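Local structure of 3-isopropylmalate dehydratase small subunit (Campylobacter jejuni, 3Q3W) at residues I111-A116 and T123-K128; L151-F156 and F169-L174. The protein catalyses, as the small subunit of isopropylmalate isomerase, the interconversion of 2-isopropylmalate and 3-isopropylmalate through 2-isopropylmaleate. All coordinates share one frame; numbering follows the deposited sequence.

Contact 1: residues I111-A116 and T123-K128; sequences IFKNNA and TIELAK
Thr123 and Lys113 bury the most surface here, 72 and 67 Å², and their alpha carbons, 6.6 Å apart, are the nearest pair between residues 111-116 and 123-128. The two branches of Thr123 have separate partners. Its methyl CG2 packs against the helix at Ala116 CB, 3.8 Å away, whereas OG1 lies 3.4 Å from Lys113 CG, an aliphatic neighbour that cannot bond to it. The hydroxyl is buried by this contact and has no hydrogen-bond partner in the model. With CG anti to the backbone N (chi1 -172°), the Lys113 chain runs past this hydroxyl, then bends at chi3 (-65°), and NZ meets one carboxylate oxygen of Glu125. The NZ to OE2 distance of 3.0 Å makes a salt bridge, although its hydrogen-bond geometry is weak; OE1 of Glu125 is farther from Lys113 NZ, at 3.8 Å. Lys113 and Glu125 cross at about a right angle. Contact thus passes from a buried methyl pair to a partly exposed ion pair. The axes of helix segment 111-116 and strand segment 123-125 approach to 9.9 Å at 133°, the helix packing on the second strand of a beta-alpha-beta unit (102-105, 110-118, 122-125) in the aconitase C-terminal domain family.

Contact 2: residues L151-F156 and F169-L174; sequences LEKRVF and FHRICL
Leu151 and Arg171 carry the nearest alpha carbons between residues 151-156 and 169-174, and their separation of 8.6 Å means that side chains must span the gap. The turn leading into strand 154-157 joins two antiparallel strands, 145-149 and 154-157, and contains a G1 beta bulge in which Lys153 and Arg154 both face Ser149. Lys153 takes the left-handed backbone conformation (phi 49°, psi 54°) that this bulge calls for.

Arg171 does most of the bridging, with 78 Å² buried. Its CG stands anti to the backbone N and the chain stays extended as far as NE, which carries the guanidinium from the helix to the turn. There NH2 donates to the carbonyl oxygen of Leu151. Leu151 O is 3.1 Å from Arg171 NH2, at the edge of the guanidinium and slightly tilted from its plane, and the donor lies in the carbonyl plane on a lone pair, with an N-H...O angle of 152°. NE of Arg171 donates to the preceding carbonyl, that of Leu150, so two successive backbone oxygens hold the group and limit its rotation.

Lys153 contributes hydrocarbon rather than charge. Its CG and CD cross the Arg171 chain at about a right angle, the two CD atoms being 4.0 Å apart, and Lys153 CG comes equally near Arg171 NE, also at 4.0 Å. The ammonium is not in contact with the guanidinium: Lys153 NZ is 4.9 Å from Arg171 NE, and both residues are partly exposed, so solvent may screen these like charges. Beside the turn, the side chain of Arg154, on the first residue of the strand, reaches back to Glu152 O, where its NH2 makes a weak hydrogen bond of 3.1 Å.

Contact 1 closes before contact 2 opens along the chain, and their centres lie about 13 Å apart. Both reach the same mixed sheet: strand 122-125 is at one end of it, and strand 154-157 is next to the other end strand, 160-163. Despite this separation in strand order, Ile124 CD1 and Val155 CG2 approach to 4.1 Å. The two helices provide a second link, with Asn114 ND2 packed 3.4 Å from His170 NE2. Helix 168-176, which supplies one half of contact 2, thus also packs against the helix of contact 1, and its Leu174 also touches Leu122 and Leu117. Contact 1 is more central: its centre lies about 9 Å from that of the chain, against about 15 Å for contact 2.

Contact 1: residues I111-A116 and T123-K128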
ATOM      1  N   ILE A 111       3.453 -12.504   6.884  1.00 38.74           N
ATOM      2  CA  ILE A 111       4.054 -12.992   5.642  1.00 37.93           C
ATOM      3  C   ILE A 111       4.083 -11.865   4.588  1.00 35.24           C
ATOM      4  O   ILE A 111       5.107 -11.602   3.974  1.00 35.38           O
ATOM      5  CB  ILE A 111       3.315 -14.224   5.085  1.00 38.17           C
ATOM      6  CG1 ILE A 111       3.512 -15.439   6.015  1.00 42.81           C
ATOM      7  CG2 ILE A 111       3.863 -14.562   3.705  1.00 37.96           C
ATOM      8  CD1 ILE A 111       2.694 -16.648   5.619  1.00 43.36           C
ATOM      9  N   PHE A 112       2.969 -11.167   4.430  1.00 34.34           N
ATOM     10  CA  PHE A 112       2.890 -10.097   3.457  1.00 31.16           C
ATOM     11  C   PHE A 112       3.864  -8.990   3.805  1.00 30.93           C
ATOM     12  O   PHE A 112       4.533  -8.420   2.908  1.00 27.01           O
ATOM     13  CB  PHE A 112       1.455  -9.545   3.394  1.00 31.04           C
ATOM     14  CG  PHE A 112       1.342  -8.282   2.633  1.00 28.76           C
ATOM     15  CD1 PHE A 112       1.183  -8.310   1.265  1.00 27.30           C
ATOM     16  CD2 PHE A 112       1.463  -7.034   3.282  1.00 30.77           C
ATOM     17  CE1 PHE A 112       1.063  -7.150   0.542  1.00 24.86           C
ATOM     18  CE2 PHE A 112       1.374  -5.852   2.562  1.00 28.96           C
ATOM     19  CZ  PHE A 112       1.192  -5.904   1.186  1.00 25.89           C
ATOM     20  N   LYS A 113       3.960  -8.664   5.103  1.00 31.22           N
ATOM     21  CA  LYS A 113       4.862  -7.594   5.504  1.00 32.39           C
ATOM     22  C   LYS A 113       6.295  -7.864   4.983  1.00 32.42           C
ATOM     23  O   LYS A 113       6.929  -6.962   4.410  1.00 31.40           O
ATOM     24  CB  LYS A 113       4.892  -7.369   7.044  1.00 33.78           C
ATOM     25  CG  LYS A 113       5.714  -6.110   7.374  1.00 35.34           C
ATOM     26  CD  LYS A 113       6.215  -5.998   8.800  1.00 38.70           C
ATOM     27  CE  LYS A 113       5.116  -5.863   9.776  1.00 38.96           C
ATOM     28  NZ  LYS A 113       5.782  -5.812  11.101  1.00 40.67           N
ATOM     29  N   ASN A 114       6.789  -9.077   5.193  1.00 33.68           N
ATOM     30  CA  ASN A 114       8.165  -9.399   4.843  1.00 35.37           C
ATOM     31  C   ASN A 114       8.354  -9.381   3.330  1.00 33.81           C
ATOM     32  O   ASN A 114       9.319  -8.834   2.836  1.00 32.87           O
ATOM     33  CB  ASN A 114       8.556 -10.753   5.387  1.00 37.52           C
ATOM     34  CG  ASN A 114      10.044 -11.009   5.286  1.00 42.54           C
ATOM     35  OD1 ASN A 114      10.462 -11.860   4.527  1.00 47.46           O
ATOM     36  ND2 ASN A 114      10.849 -10.278   6.069  1.00 48.20           N
ATOM     37  N   ASN A 115       7.377  -9.915   2.603  1.00 33.41           N
ATOM     38  CA  ASN A 115       7.408  -9.850   1.147  1.00 32.29           C
ATOM     39  C   ASN A 115       7.337  -8.445   0.635  1.00 30.22           C
ATOM     40  O   ASN A 115       7.998  -8.119  -0.365  1.00 31.22           O
ATOM     41  CB  ASN A 115       6.272 -10.652   0.554  1.00 31.79           C
ATOM     42  CG  ASN A 115       6.444 -12.138   0.785  1.00 35.27           C
ATOM     43  OD1 ASN A 115       7.580 -12.621   0.987  1.00 37.47           O
ATOM     44  ND2 ASN A 115       5.329 -12.872   0.791  1.00 37.12           N
ATOM     45  N   ALA A 116       6.519  -7.617   1.272  1.00 27.59           N
ATOM     46  CA  ALA A 116       6.366  -6.265   0.788  1.00 26.71           C
ATOM     47  C   ALA A 116       7.676  -5.510   0.984  1.00 27.53           C
ATOM     48  O   ALA A 116       8.136  -4.811   0.085  1.00 28.07           O
ATOM     49  CB  ALA A 116       5.207  -5.549   1.483  1.00 24.37           C
ATOM     50  N   THR A 123       5.959  -0.645   4.735  1.00 31.39           N
ATOM     51  CA  THR A 123       4.819  -0.974   5.559  1.00 32.81           C
ATOM     52  C   THR A 123       4.935  -0.261   6.922  1.00 34.72           C
ATOM     53  O   THR A 123       5.820  -0.565   7.735  1.00 32.68           O
ATOM     54  CB  THR A 123       4.794  -2.467   5.753  1.00 33.92           C
ATOM     55  OG1 THR A 123       6.005  -2.835   6.387  1.00 33.39           O
ATOM     56  CG2 THR A 123       4.732  -3.157   4.418  1.00 32.93           C
ATOM     57  N   ILE A 124       4.040   0.703   7.121  1.00 34.84           N
ATOM     58  CA  ILE A 124       4.044   1.597   8.268  1.00 37.51           C
ATOM     59  C   ILE A 124       2.941   1.200   9.203  1.00 39.26           C
ATOM     60  O   ILE A 124       1.745   1.317   8.870  1.00 37.81           O
ATOM     61  CB  ILE A 124       3.812   3.034   7.820  1.00 37.52           C
ATOM     62  CG1 ILE A 124       5.005   3.490   6.988  1.00 36.17           C
ATOM     63  CG2 ILE A 124       3.563   3.955   9.024  1.00 40.20           C
ATOM     64  CD1 ILE A 124       4.768   4.674   6.076  1.00 34.65           C
ATOM     65  N   GLU A 125       3.338   0.732  10.383  1.00 41.02           N
ATOM     66  CA  GLU A 125       2.374   0.348  11.399  1.00 43.65           C
ATOM     67  C   GLU A 125       2.155   1.560  12.288  1.00 45.14           C
ATOM     68  O   GLU A 125       3.128   2.095  12.846  1.00 45.72           O
ATOM     69  CB  GLU A 125       2.863  -0.860  12.207  1.00 45.33           C
ATOM     70  CG  GLU A 125       2.736  -2.176  11.445  1.00 45.85           C
ATOM     71  CD  GLU A 125       3.350  -3.387  12.151  1.00 51.66           C
ATOM     72  OE1 GLU A 125       4.012  -3.211  13.227  1.00 54.58           O
ATOM     73  OE2 GLU A 125       3.127  -4.525  11.637  1.00 51.17           O
ATOM     74  N   LEU A 126       0.900   2.011  12.375  1.00 44.54           N
ATOM     75  CA  LEU A 126       0.501   3.072  13.299  1.00 45.93           C
ATOM     76  C   LEU A 126      -0.505   2.550  14.321  1.00 47.42           C
ATOM     77  O   LEU A 126      -1.176   1.555  14.081  1.00 47.15           O
ATOM     78  CB  LEU A 126      -0.091   4.257  12.536  1.00 45.32           C
ATOM     79  CG  LEU A 126       0.919   4.997  11.648  1.00 44.25           C
ATOM     80  CD1 LEU A 126       0.349   6.327  11.139  1.00 40.73           C
ATOM     81  CD2 LEU A 126       2.243   5.213  12.428  1.00 40.73           C
ATOM     82  N   ALA A 127      -0.605   3.189  15.479  1.00 48.84           N
ATOM     83  CA  ALA A 127      -1.673   2.825  16.404  1.00 50.24           C
ATOM     84  C   ALA A 127      -3.027   3.060  15.713  1.00 48.77           C
ATOM     85  O   ALA A 127      -3.170   3.983  14.912  1.00 46.60           O
ATOM     86  CB  ALA A 127      -1.570   3.607  17.717  1.00 52.97           C
ATOM     87  N   LYS A 128      -3.999   2.203  16.017  1.00 49.80           N
ATOM     88  CA  LYS A 128      -5.299   2.244  15.355  0.60 49.34           C
ATOM     89  C   LYS A 128      -5.941   3.623  15.464  1.00 49.83           C
ATOM     90  O   LYS A 128      -6.532   4.108  14.501  1.00 49.00           O
ATOM     91  CB  LYS A 128      -6.206   1.122  15.889  0.60 51.06           C
ATOM     92  CG  LYS A 128      -7.692   1.450  15.957  0.60 52.70           C
ATOM     93  CD  LYS A 128      -8.558   0.464  15.203  0.60 52.35           C
ATOM     94  CE  LYS A 128      -8.636   0.832  13.739  0.60 49.06           C
ATOM     95  NZ  LYS A 128      -9.525  -0.107  12.993  0.60 50.78           N
TER

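Contact 2: residues L151-F156 and F169-L174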
ATOM      1  N   LEU A 151      14.009   8.053   6.797  1.00 41.45           N
ATOM      2  CA  LEU A 151      15.133   8.495   7.620  1.00 43.25           C
ATOM      3  C   LEU A 151      14.690   8.835   9.016  1.00 44.81           C
ATOM      4  O   LEU A 151      15.298   8.399   9.969  1.00 45.34           O
ATOM      5  CB  LEU A 151      15.798   9.727   7.045  1.00 44.38           C
ATOM      6  CG  LEU A 151      16.641   9.494   5.809  1.00 44.59           C
ATOM      7  CD1 LEU A 151      17.200  10.835   5.319  1.00 46.74           C
ATOM      8  CD2 LEU A 151      17.760   8.523   6.113  1.00 45.94           C
ATOM      9  N   GLU A 152      13.632   9.615   9.138  1.00 44.58           N
ATOM     10  CA  GLU A 152      13.180  10.041  10.446  1.00 47.88           C
ATOM     11  C   GLU A 152      12.189   9.091  11.040  1.00 47.59           C
ATOM     12  O   GLU A 152      11.861   9.220  12.215  1.00 50.05           O
ATOM     13  CB  GLU A 152      12.549  11.420  10.371  1.00 48.61           C
ATOM     14  CG  GLU A 152      13.540  12.513  10.158  1.00 52.97           C
ATOM     15  CD  GLU A 152      12.845  13.810   9.862  1.00 59.06           C
ATOM     16  OE1 GLU A 152      11.699  13.991  10.343  1.00 61.58           O
ATOM     17  OE2 GLU A 152      13.438  14.639   9.139  1.00 62.57           O
ATOM     18  N   LYS A 153      11.759   8.118  10.243  1.00 45.02           N
ATOM     19  CA  LYS A 153      10.684   7.204  10.582  1.00 44.55           C
ATOM     20  C   LYS A 153       9.467   7.976  11.085  1.00 45.09           C
ATOM     21  O   LYS A 153       8.933   7.726  12.183  1.00 46.20           O
ATOM     22  CB  LYS A 153      11.138   6.120  11.555  1.00 45.70           C
ATOM     23  CG  LYS A 153      12.221   5.194  10.995  1.00 46.19           C
ATOM     24  CD  LYS A 153      12.564   3.999  11.944  1.00 45.12           C
ATOM     25  CE  LYS A 153      13.584   4.329  12.974  1.00 48.96           C
ATOM     26  NZ  LYS A 153      14.078   3.090  13.678  1.00 46.69           N
ATOM     27  N   ARG A 154       9.047   8.925  10.258  1.00 44.47           N
ATOM     28  CA  ARG A 154       7.862   9.761  10.519  1.00 45.36           C
ATOM     29  C   ARG A 154       6.911   9.881   9.280  1.00 42.73           C
ATOM     30  O   ARG A 154       7.341   9.698   8.141  1.00 41.32           O
ATOM     31  CB  ARG A 154       8.301  11.146  10.976  1.00 47.50           C
ATOM     32  CG  ARG A 154       9.055  11.142  12.323  1.00 51.83           C
ATOM     33  CD  ARG A 154       9.391  12.548  12.844  1.00 56.71           C
ATOM     34  NE  ARG A 154       9.472  12.609  14.319  1.00 59.03           N
ATOM     35  CZ  ARG A 154      10.404  12.019  15.070  1.00 63.69           C
ATOM     36  NH1 ARG A 154      10.361  12.167  16.400  1.00 66.68           N
ATOM     37  NH2 ARG A 154      11.395  11.298  14.524  1.00 61.91           N
ATOM     38  N   VAL A 155       5.633  10.161   9.550  1.00 42.17           N
ATOM     39  CA  VAL A 155       4.603  10.454   8.561  1.00 40.64           C
ATOM     40  C   VAL A 155       4.018  11.831   8.842  1.00 43.10           C
ATOM     41  O   VAL A 155       3.686  12.171  10.017  1.00 45.07           O
ATOM     42  CB  VAL A 155       3.485   9.396   8.600  1.00 40.12           C
ATOM     43  CG1 VAL A 155       2.340   9.789   7.682  1.00 34.65           C
ATOM     44  CG2 VAL A 155       4.066   8.018   8.252  1.00 38.03           C
ATOM     45  N   PHE A 156       3.979  12.659   7.804  1.00 42.13           N
ATOM     46  CA  PHE A 156       3.588  14.053   7.934  1.00 44.35           C
ATOM     47  C   PHE A 156       2.309  14.206   7.149  1.00 45.17           C
ATOM     48  O   PHE A 156       2.315  13.991   5.933  1.00 44.23           O
ATOM     49  CB  PHE A 156       4.668  14.983   7.355  1.00 44.49           C
ATOM     50  CG  PHE A 156       6.038  14.800   7.968  1.00 47.84           C
ATOM     51  CD1 PHE A 156       6.458  15.605   9.031  1.00 49.09           C
ATOM     52  CD2 PHE A 156       6.914  13.822   7.488  1.00 47.64           C
ATOM     53  CE1 PHE A 156       7.721  15.458   9.606  1.00 51.02           C
ATOM     54  CE2 PHE A 156       8.194  13.657   8.063  1.00 49.07           C
ATOM     55  CZ  PHE A 156       8.599  14.484   9.144  1.00 50.33           C
ATOM     56  N   PHE A 169      17.537  -3.635   9.497  1.00 39.25           N
ATOM     57  CA  PHE A 169      17.998  -4.284   8.288  1.00 38.49           C
ATOM     58  C   PHE A 169      17.059  -3.960   7.139  1.00 36.27           C
ATOM     59  O   PHE A 169      17.522  -3.568   6.063  1.00 35.27           O
ATOM     60  CB  PHE A 169      18.133  -5.794   8.486  1.00 38.78           C
ATOM     61  CG  PHE A 169      18.462  -6.529   7.244  1.00 39.56           C
ATOM     62  CD1 PHE A 169      19.662  -6.297   6.592  1.00 40.13           C
ATOM     63  CD2 PHE A 169      17.562  -7.429   6.706  1.00 39.70           C
ATOM     64  CE1 PHE A 169      19.975  -6.960   5.425  1.00 40.19           C
ATOM     65  CE2 PHE A 169      17.860  -8.115   5.570  1.00 42.13           C
ATOM     66  CZ  PHE A 169      19.073  -7.896   4.910  1.00 41.04           C
ATOM     67  N   HIS A 170      15.750  -4.103   7.360  1.00 35.60           N
ATOM     68  CA  HIS A 170      14.760  -3.753   6.324  1.00 34.52           C
ATOM     69  C   HIS A 170      14.891  -2.294   5.939  1.00 33.26           C
ATOM     70  O   HIS A 170      14.788  -1.947   4.773  1.00 31.22           O
ATOM     71  CB  HIS A 170      13.335  -4.019   6.791  1.00 34.77           C
ATOM     72  CG  HIS A 170      12.992  -5.466   6.843  1.00 40.14           C
ATOM     73  ND1 HIS A 170      13.328  -6.339   5.829  1.00 46.25           N
ATOM     74  CD2 HIS A 170      12.341  -6.199   7.775  1.00 44.90           C
ATOM     75  CE1 HIS A 170      12.913  -7.552   6.145  1.00 48.54           C
ATOM     76  NE2 HIS A 170      12.305  -7.493   7.318  1.00 47.65           N
ATOM     77  N   ARG A 171      15.126  -1.448   6.943  1.00 33.78           N
ATOM     78  CA  ARG A 171      15.190  -0.013   6.719  1.00 33.33           C
ATOM     79  C   ARG A 171      16.375   0.339   5.872  1.00 32.51           C
ATOM     80  O   ARG A 171      16.231   1.098   4.931  1.00 31.48           O
ATOM     81  CB  ARG A 171      15.252   0.758   8.021  1.00 33.83           C
ATOM     82  CG  ARG A 171      15.683   2.232   7.895  1.00 35.48           C
ATOM     83  CD  ARG A 171      15.239   2.988   9.152  1.00 36.83           C
ATOM     84  NE  ARG A 171      15.745   4.352   9.284  1.00 37.61           N
ATOM     85  CZ  ARG A 171      16.925   4.708   9.788  1.00 40.63           C
ATOM     86  NH1 ARG A 171      17.821   3.812  10.165  1.00 42.40           N
ATOM     87  NH2 ARG A 171      17.229   6.001   9.895  1.00 43.64           N
ATOM     88  N   ILE A 172      17.536  -0.210   6.190  1.00 33.30           N
ATOM     89  CA  ILE A 172      18.708   0.149   5.424  1.00 33.60           C
ATOM     90  C   ILE A 172      18.613  -0.377   4.002  1.00 32.73           C
ATOM     91  O   ILE A 172      19.059   0.316   3.107  1.00 32.74           O
ATOM     92  CB  ILE A 172      20.045  -0.243   6.102  1.00 35.85           C
ATOM     93  CG1 ILE A 172      21.222   0.577   5.523  1.00 36.86           C
ATOM     94  CG2 ILE A 172      20.338  -1.757   5.987  1.00 33.21           C
ATOM     95  CD1 ILE A 172      21.208   2.182   5.736  1.00 39.41           C
ATOM     96  N   CYS A 173      18.066  -1.580   3.805  1.00 31.73           N
ATOM     97  CA  CYS A 173      17.767  -2.067   2.451  1.00 32.54           C
ATOM     98  C   CYS A 173      16.904  -1.063   1.678  1.00 31.64           C
ATOM     99  O   CYS A 173      17.272  -0.706   0.578  1.00 33.75           O
ATOM    100  CB  CYS A 173      17.127  -3.457   2.475  1.00 31.94           C
ATOM    101  SG  CYS A 173      18.252  -4.788   3.048  1.00 35.32           S
ATOM    102  N   LEU A 174      15.805  -0.566   2.258  1.00 31.00           N
ATOM    103  CA  LEU A 174      14.940   0.394   1.569  0.60 30.11           C
ATOM    104  C   LEU A 174      15.680   1.710   1.325  1.00 31.00           C
ATOM    105  O   LEU A 174      15.614   2.259   0.243  1.00 30.88           O
ATOM    106  CB  LEU A 174      13.666   0.671   2.374  0.60 30.11           C
ATOM    107  CG  LEU A 174      12.666  -0.488   2.503  0.60 30.28           C
ATOM    108  CD1 LEU A 174      11.661  -0.241   3.616  0.60 30.65           C
ATOM    109  CD2 LEU A 174      11.955  -0.676   1.224  0.60 29.70           C
TER